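Local coordinates for 6-aminohexanoate-cyclic-dimer hydrolase (Arthrobacter sp., PDB 3A2Q), which hydrolyses one amide bond of the cyclic dimer of 6-aminohexanoic acid, a nylon-6 by-product, opening it to the linear dimer, at residues Gly250-Pro255 with Leu464-Gln469; Gly256-Val262 with Gly292-Ala298; Leu386-Arg391 with Gln420-Thr425. The protein carries 1 engineered substitution. All blocks are in the same frame, centred on the assembly; numbering follows the deposited sequence.

Contact 1: residues Gly250-Pro255 with Leu464-Gln469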
# COMPACT_ATOMS: atom_id res chain seq x y z
N GLY A 250 5.26 -21.84 -4.26
CA GLY A 250 6.35 -21.79 -3.30
C GLY A 250 6.00 -21.41 -1.88
O GLY A 250 6.75 -21.71 -0.95
N ILE A 251 4.86 -20.76 -1.70
CA ILE A 251 4.41 -20.32 -0.38
C ILE A 251 4.37 -21.43 0.67
O ILE A 251 4.54 -21.18 1.86
CB ILE A 251 3.01 -19.65 -0.48
CG1 ILE A 251 2.53 -19.24 0.91
CG2 ILE A 251 2.03 -20.60 -1.14
CD1 ILE A 251 1.15 -18.62 0.90
N SER A 252 4.17 -22.67 0.23
CA SER A 252 4.10 -23.80 1.16
C SER A 252 5.43 -24.50 1.41
O SER A 252 5.51 -25.42 2.22
CB SER A 252 3.06 -24.81 0.68
OG SER A 252 3.29 -25.19 -0.66
N GLU A 253 6.47 -24.08 0.71
CA GLU A 253 7.78 -24.69 0.87
C GLU A 253 8.42 -24.27 2.19
O GLU A 253 8.24 -23.14 2.65
CB GLU A 253 8.69 -24.30 -0.30
CG GLU A 253 8.31 -24.99 -1.60
CD GLU A 253 9.05 -24.42 -2.80
OE1 GLU A 253 10.29 -24.30 -2.73
OE2 GLU A 253 8.39 -24.10 -3.81
N ASN A 254 9.15 -25.19 2.81
CA ASN A 254 9.80 -24.92 4.08
C ASN A 254 11.13 -24.22 3.82
O ASN A 254 12.04 -24.79 3.23
CB ASN A 254 10.05 -26.23 4.84
CG ASN A 254 10.46 -26.00 6.28
OD1 ASN A 254 11.44 -25.31 6.56
ND2 ASN A 254 9.70 -26.57 7.21
N PRO A 255 11.24 -22.95 4.25
CA PRO A 255 12.46 -22.16 4.07
C PRO A 255 13.61 -22.58 4.98
O PRO A 255 14.76 -22.23 4.75
CB PRO A 255 12.00 -20.74 4.37
CG PRO A 255 10.92 -20.95 5.39
CD PRO A 255 10.17 -22.13 4.84
N LEU A 464 6.95 -14.64 1.71
CA LEU A 464 5.61 -15.23 1.75
C LEU A 464 5.62 -16.55 2.50
O LEU A 464 4.61 -16.95 3.08
CB LEU A 464 5.08 -15.44 0.33
CG LEU A 464 4.83 -14.16 -0.47
CD1 LEU A 464 4.44 -14.50 -1.90
CD2 LEU A 464 3.75 -13.34 0.20
N GLN A 465 6.76 -17.23 2.48
CA GLN A 465 6.88 -18.49 3.20
C GLN A 465 6.81 -18.26 4.70
O GLN A 465 6.07 -18.94 5.41
CB GLN A 465 8.19 -19.18 2.81
CG GLN A 465 8.09 -19.92 1.49
CD GLN A 465 9.45 -20.20 0.88
OE1 GLN A 465 10.47 -20.15 1.56
NE2 GLN A 465 9.46 -20.52 -0.41
N VAL A 466 7.58 -17.28 5.19
CA VAL A 466 7.56 -16.98 6.62
C VAL A 466 6.25 -16.31 7.02
O VAL A 466 5.76 -16.50 8.14
CB VAL A 466 8.75 -16.08 7.02
CG1 VAL A 466 8.65 -15.71 8.50
CG2 VAL A 466 10.05 -16.81 6.76
N ALA A 467 5.67 -15.54 6.11
CA ALA A 467 4.41 -14.88 6.41
C ALA A 467 3.37 -15.98 6.62
O ALA A 467 2.51 -15.88 7.49
CB ALA A 467 4.00 -13.97 5.26
N ALA A 468 3.45 -17.03 5.81
CA ALA A 468 2.51 -18.14 5.92
C ALA A 468 2.65 -18.83 7.27
O ALA A 468 1.66 -19.24 7.87
CB ALA A 468 2.74 -19.14 4.79
N GLN A 469 3.89 -18.96 7.75
CA GLN A 469 4.13 -19.59 9.05
C GLN A 469 3.53 -18.76 10.18
O GLN A 469 2.95 -19.31 11.12
CB GLN A 469 5.63 -19.77 9.30
CG GLN A 469 6.37 -20.51 8.19
CD GLN A 469 7.82 -20.77 8.54
OE1 GLN A 469 8.48 -19.96 9.19
NE2 GLN A 469 8.34 -21.91 8.09
O HOH W 1 5.17 -21.38 4.75
O HOH W 2 6.85 -23.16 5.61
O HOH W 3 11.11 -22.84 8.86

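Contact 2: residues Gly256-Val262 with Gly292-Ala298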
# COMPACT_ATOMS: atom_id res chain seq x y z
N GLY A 256 13.28 -23.34 6.03
CA GLY A 256 14.29 -23.77 6.96
C GLY A 256 14.52 -22.71 8.02
O GLY A 256 13.77 -21.73 8.09
N SER A 257 15.55 -22.88 8.84
CA SER A 257 15.87 -21.93 9.89
C SER A 257 16.61 -20.72 9.31
O SER A 257 17.74 -20.84 8.83
CB SER A 257 16.72 -22.61 10.97
OG SER A 257 17.02 -21.72 12.04
N LEU A 258 15.97 -19.56 9.37
CA LEU A 258 16.56 -18.34 8.83
C LEU A 258 17.12 -17.43 9.91
O LEU A 258 16.71 -17.50 11.07
CB LEU A 258 15.51 -17.57 8.03
CG LEU A 258 14.81 -18.33 6.89
CD1 LEU A 258 13.74 -17.44 6.27
CD2 LEU A 258 15.84 -18.74 5.85
N ARG A 259 18.08 -16.58 9.54
CA ARG A 259 18.67 -15.63 10.47
C ARG A 259 17.69 -14.46 10.52
O ARG A 259 17.52 -13.75 9.53
CB ARG A 259 20.04 -15.15 9.97
CG ARG A 259 21.19 -16.09 10.28
CD ARG A 259 21.63 -15.99 11.75
NE ARG A 259 22.47 -14.82 12.01
CZ ARG A 259 23.05 -14.56 13.19
NH1 ARG A 259 22.87 -15.37 14.22
NH2 ARG A 259 23.80 -13.48 13.33
N VAL A 260 17.06 -14.28 11.67
CA VAL A 260 16.08 -13.21 11.83
C VAL A 260 16.51 -12.18 12.85
O VAL A 260 16.95 -12.52 13.94
CB VAL A 260 14.72 -13.79 12.29
CG1 VAL A 260 13.69 -12.67 12.42
CG2 VAL A 260 14.25 -14.85 11.31
N GLY A 261 16.39 -10.91 12.47
CA GLY A 261 16.73 -9.83 13.38
C GLY A 261 15.43 -9.12 13.72
O GLY A 261 14.58 -8.93 12.85
N VAL A 262 15.24 -8.75 14.98
CA VAL A 262 14.02 -8.07 15.39
C VAL A 262 14.35 -6.70 15.95
O VAL A 262 15.33 -6.53 16.68
CB VAL A 262 13.22 -8.91 16.43
CG1 VAL A 262 14.09 -9.23 17.62
CG2 VAL A 262 11.98 -8.14 16.87
N GLY A 292 11.57 -22.42 15.19
CA GLY A 292 12.91 -22.90 14.90
C GLY A 292 13.89 -21.93 14.28
O GLY A 292 15.06 -22.26 14.10
N HIS A 293 13.44 -20.72 13.94
CA HIS A 293 14.34 -19.75 13.33
C HIS A 293 15.36 -19.24 14.34
O HIS A 293 15.18 -19.37 15.55
CB HIS A 293 13.55 -18.58 12.75
CG HIS A 293 12.63 -18.97 11.63
ND1 HIS A 293 13.09 -19.29 10.37
CD2 HIS A 293 11.29 -19.11 11.59
CE1 HIS A 293 12.07 -19.61 9.60
NE2 HIS A 293 10.96 -19.52 10.32
N ASP A 294 16.45 -18.67 13.83
CA ASP A 294 17.49 -18.12 14.68
C ASP A 294 17.16 -16.64 14.86
O ASP A 294 17.65 -15.78 14.11
CB ASP A 294 18.86 -18.30 14.02
CG ASP A 294 19.99 -17.72 14.85
OD1 ASP A 294 19.82 -17.54 16.07
OD2 ASP A 294 21.06 -17.44 14.26
N VAL A 295 16.33 -16.35 15.85
CA VAL A 295 15.88 -14.99 16.13
C VAL A 295 16.78 -14.24 17.11
O VAL A 295 17.09 -14.75 18.19
CB VAL A 295 14.44 -15.01 16.66
CG1 VAL A 295 13.91 -13.58 16.80
CG2 VAL A 295 13.56 -15.81 15.71
N ASN A 296 17.17 -13.03 16.74
CA ASN A 296 18.06 -12.21 17.56
C ASN A 296 17.67 -10.74 17.50
O ASN A 296 17.04 -10.29 16.55
CB ASN A 296 19.49 -12.34 17.04
CG ASN A 296 19.98 -13.77 17.01
OD1 ASN A 296 20.31 -14.34 18.04
ND2 ASN A 296 20.00 -14.36 15.81
N ASP A 297 18.06 -9.98 18.53
CA ASP A 297 17.79 -8.56 18.53
C ASP A 297 18.89 -7.93 17.69
O ASP A 297 20.03 -7.78 18.13
CB ASP A 297 17.81 -7.98 19.95
CG ASP A 297 16.58 -8.36 20.75
OD1 ASP A 297 15.64 -8.93 20.16
OD2 ASP A 297 16.55 -8.10 21.97
N ALA A 298 18.55 -7.59 16.45
CA ALA A 298 19.52 -7.01 15.54
C ALA A 298 18.78 -6.30 14.41
O ALA A 298 17.63 -6.61 14.11
CB ALA A 298 20.41 -8.09 14.97

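Contact 3: residues Leu386-Arg391 with Gln420-Thr425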
# COMPACT_ATOMS: atom_id res chain seq x y z
N LEU A 386 9.84 -6.00 12.39
CA LEU A 386 9.67 -4.74 13.09
C LEU A 386 8.23 -4.29 12.94
O LEU A 386 7.52 -4.75 12.05
CB LEU A 386 10.61 -3.67 12.53
CG LEU A 386 10.34 -3.11 11.13
CD1 LEU A 386 11.26 -1.92 10.89
CD2 LEU A 386 10.56 -4.18 10.07
N PRO A 387 7.76 -3.40 13.84
CA PRO A 387 6.37 -2.92 13.73
C PRO A 387 6.19 -2.22 12.39
O PRO A 387 7.14 -1.64 11.88
CB PRO A 387 6.25 -1.95 14.91
CG PRO A 387 7.28 -2.44 15.89
CD PRO A 387 8.44 -2.83 15.01
N THR A 388 4.99 -2.27 11.82
CA THR A 388 4.78 -1.59 10.55
C THR A 388 4.72 -0.09 10.82
O THR A 388 5.36 0.69 10.11
CB THR A 388 3.48 -2.05 9.87
OG1 THR A 388 3.51 -3.46 9.69
CG2 THR A 388 3.33 -1.39 8.49
N VAL A 389 3.97 0.31 11.84
CA VAL A 389 3.87 1.73 12.21
C VAL A 389 4.44 1.90 13.62
O VAL A 389 4.57 0.92 14.36
CB VAL A 389 2.42 2.26 12.14
CG1 VAL A 389 1.90 2.10 10.72
CG2 VAL A 389 1.53 1.52 13.13
N THR A 390 4.77 3.13 14.00
CA THR A 390 5.39 3.37 15.30
C THR A 390 4.54 4.05 16.36
O THR A 390 5.03 4.33 17.46
CB THR A 390 6.67 4.20 15.15
OG1 THR A 390 6.32 5.57 14.91
CG2 THR A 390 7.50 3.69 13.97
N ARG A 391 3.27 4.31 16.04
CA ARG A 391 2.36 4.98 16.96
C ARG A 391 0.95 4.41 16.89
O ARG A 391 0.62 3.64 15.99
CB ARG A 391 2.29 6.46 16.62
CG ARG A 391 1.85 6.71 15.18
CD ARG A 391 1.37 8.13 14.96
NE ARG A 391 0.16 8.42 15.73
CZ ARG A 391 -0.39 9.62 15.83
NH1 ARG A 391 0.17 10.66 15.21
NH2 ARG A 391 -1.49 9.79 16.55
N GLN A 420 5.75 9.54 12.37
CA GLN A 420 5.67 8.27 13.09
C GLN A 420 4.88 7.17 12.37
O GLN A 420 5.03 5.99 12.68
CB GLN A 420 5.12 8.47 14.49
CG GLN A 420 6.10 9.14 15.43
CD GLN A 420 5.79 8.88 16.90
OE1 GLN A 420 5.43 9.79 17.65
NE2 GLN A 420 5.92 7.62 17.31
N MET A 421 4.05 7.56 11.41
CA MET A 421 3.28 6.58 10.66
C MET A 421 4.17 5.88 9.62
O MET A 421 4.01 4.69 9.36
CB MET A 421 2.12 7.24 9.92
CG MET A 421 1.09 7.92 10.80
SD MET A 421 0.24 6.78 11.87
CE MET A 421 -0.87 5.99 10.70
N LEU A 422 5.11 6.62 9.05
CA LEU A 422 5.97 6.08 7.99
C LEU A 422 7.46 5.87 8.28
O LEU A 422 8.19 5.41 7.40
CB LEU A 422 5.81 6.94 6.73
CG LEU A 422 6.05 8.45 6.86
CD1 LEU A 422 7.52 8.74 7.10
CD2 LEU A 422 5.59 9.16 5.58
N ALA A 423 7.91 6.17 9.49
CA ALA A 423 9.33 6.03 9.81
C ALA A 423 9.90 4.62 9.64
O ALA A 423 11.05 4.46 9.25
CB ALA A 423 9.60 6.53 11.24
N PHE A 424 9.09 3.59 9.92
CA PHE A 424 9.56 2.21 9.78
C PHE A 424 9.23 1.58 8.42
O PHE A 424 9.59 0.42 8.17
CB PHE A 424 8.96 1.34 10.89
CG PHE A 424 9.66 1.46 12.22
CD1 PHE A 424 10.50 2.54 12.50
CD2 PHE A 424 9.44 0.51 13.21
CE1 PHE A 424 11.11 2.66 13.75
CE2 PHE A 424 10.05 0.63 14.46
CZ PHE A 424 10.88 1.71 14.73
N THR A 425 8.56 2.32 7.54
CA THR A 425 8.23 1.76 6.23
C THR A 425 9.04 2.41 5.10
O THR A 425 9.47 1.73 4.16
CB THR A 425 6.73 1.91 5.89
OG1 THR A 425 6.29 3.24 6.19
CG2 THR A 425 5.89 0.90 6.68
O HOH W 4 6.23 3.10 9.95

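Contact 1: residues Gly250-Pro255 with Leu464-Gln469
Q465 buries more surface here than any other residue, its side chain reaching from helix 460-473 into the bend of the loop G250-P255. The amide NE2 donates to G250 O (3.0 Å), which also accepts from E253 N (2.9 Å) to close the type I turn G250-E253, so one carbonyl both closes the turn and holds the glutamine. CG of Q465, in the aliphatic part, lies 3.4 Å from E253 O, and P255 CB lies 3.3 Å from the amide oxygen OE1 of Q465. I251 lies along the helix between L464 and A468, its CG1 3.9 Å from A468 CB and 3.8 Å from L464 O, and continues onto V219 of helix 219-229. P255 packs at the other end of the loop, with CD 3.7 Å from Q469 NE2 and CG 4.4 Å from V466 CG2; Q469 OE1 is hydrogen-bonded to H293. One water bridges I251 O (3.0 Å) and Q465 O (2.7 Å), another E253 O (3.3 Å) and Q469 NE2 (3.2 Å). This is loop-on-helix packing far from the active site, a beta turn whose carbonyl is recognised by a helix side chain, on the periphery of the alpha/beta amidase fold.

Contact 2: residues Gly256-Val262 with Gly292-Ala298
The salt bridge from R259 NH1 to D294 OD2 (2.8 Å, nearly straight) spans two paired strand residues whose side chains share one face of the sheet. Beneath it runs parallel pairing: V260 N donates to D294 O (2.9 Å) and V262 N to N296 O (2.8 Å), while D294 N and N296 N donate in return to L258 O (3.0 Å) and V260 O (2.9 Å). The axes of strands 259-262 and 294-297 come within 4.6 Å, with 29° between their directions. Ahead of the strands, side chains take over: S257 OG donates to G292 O (2.9 Å), and L258 N to H293 ND1 (3.1 Å), in the plane of the ring. G292, with positive phi, ends the preceding helix 275-290 in a Schellman motif. On the valine face, V260 CB lies 4.1 Å from V295 CG2. V262 CG1 lies 4.4 Å from V295 CG1, with A285 of helix 275-290 covering both residues. The two strands and that helix form a beta-alpha-beta unit. Since L258 N donates to H293 ND1, that nitrogen must be unprotonated, consistent with a neutral imidazole protonated at NE2, which bonds to Q469 of helix 460-473.

Contact 3: residues Leu386-Arg391 with Gln420-Thr425
Buried packing of a strand end against a helix end makes up this contact: the chain leaving strand 383-387 crosses the C-terminal part of helix 416-422 and the turn after it. T390 N (3.2 Å) and T390 OG1 (2.6 Å) both donate to Q420 O, and OG1 accepts in turn from Q420 NE2 (3.2 Å), so one threonine engages both main chain and side chain of Q420. T390 CG2 makes a CH-pi contact over the F424 ring, 3.5 Å from its centroid. The same ring packs against P387 (CD 3.9 Å from F424 CE2) and L386 (CD1 3.8 Å from F424 CD2). In the mixed sheet of this amidase-family alpha/beta fold, strand 383-387 lies between 448-455 and 259-262; L386 and P387 end it and T388-R391 continue as loop. A buried water draws the backbones together, donating to T388 O (2.6 Å) and M421 O (2.8 Å) and accepting from F424 N (2.9 Å). T425 brings the contact near the active site: its side chain is about 8 Å from that of A174, the engineered residue at the probable acyl-ester position. R391 CD packs on M421 SD (3.6 Å), while the R391 guanidinium forms a salt bridge with E398.

From the N terminus, the chain first opens contact 1 at 250-255, and P255 leads straight into contact 2. Contact 2 closes a short loop through helix 275-290 and brings in 294-297, the outermost strand at this end of the sheet. Contact 3 follows in series, closing a second loop from 386-391 to 420-425. Contact 1 closes last, when helix 460-473 returns to the loop 250-255, so both shorter loops lie within its span. Contacts 1 and 2 touch through Q469 and H293 and through V466 and L258. Contacts 2 and 3 do not touch, but strands 259-262 and 383-387 are neighbours, so the sheet joins this edge to the region near the active site.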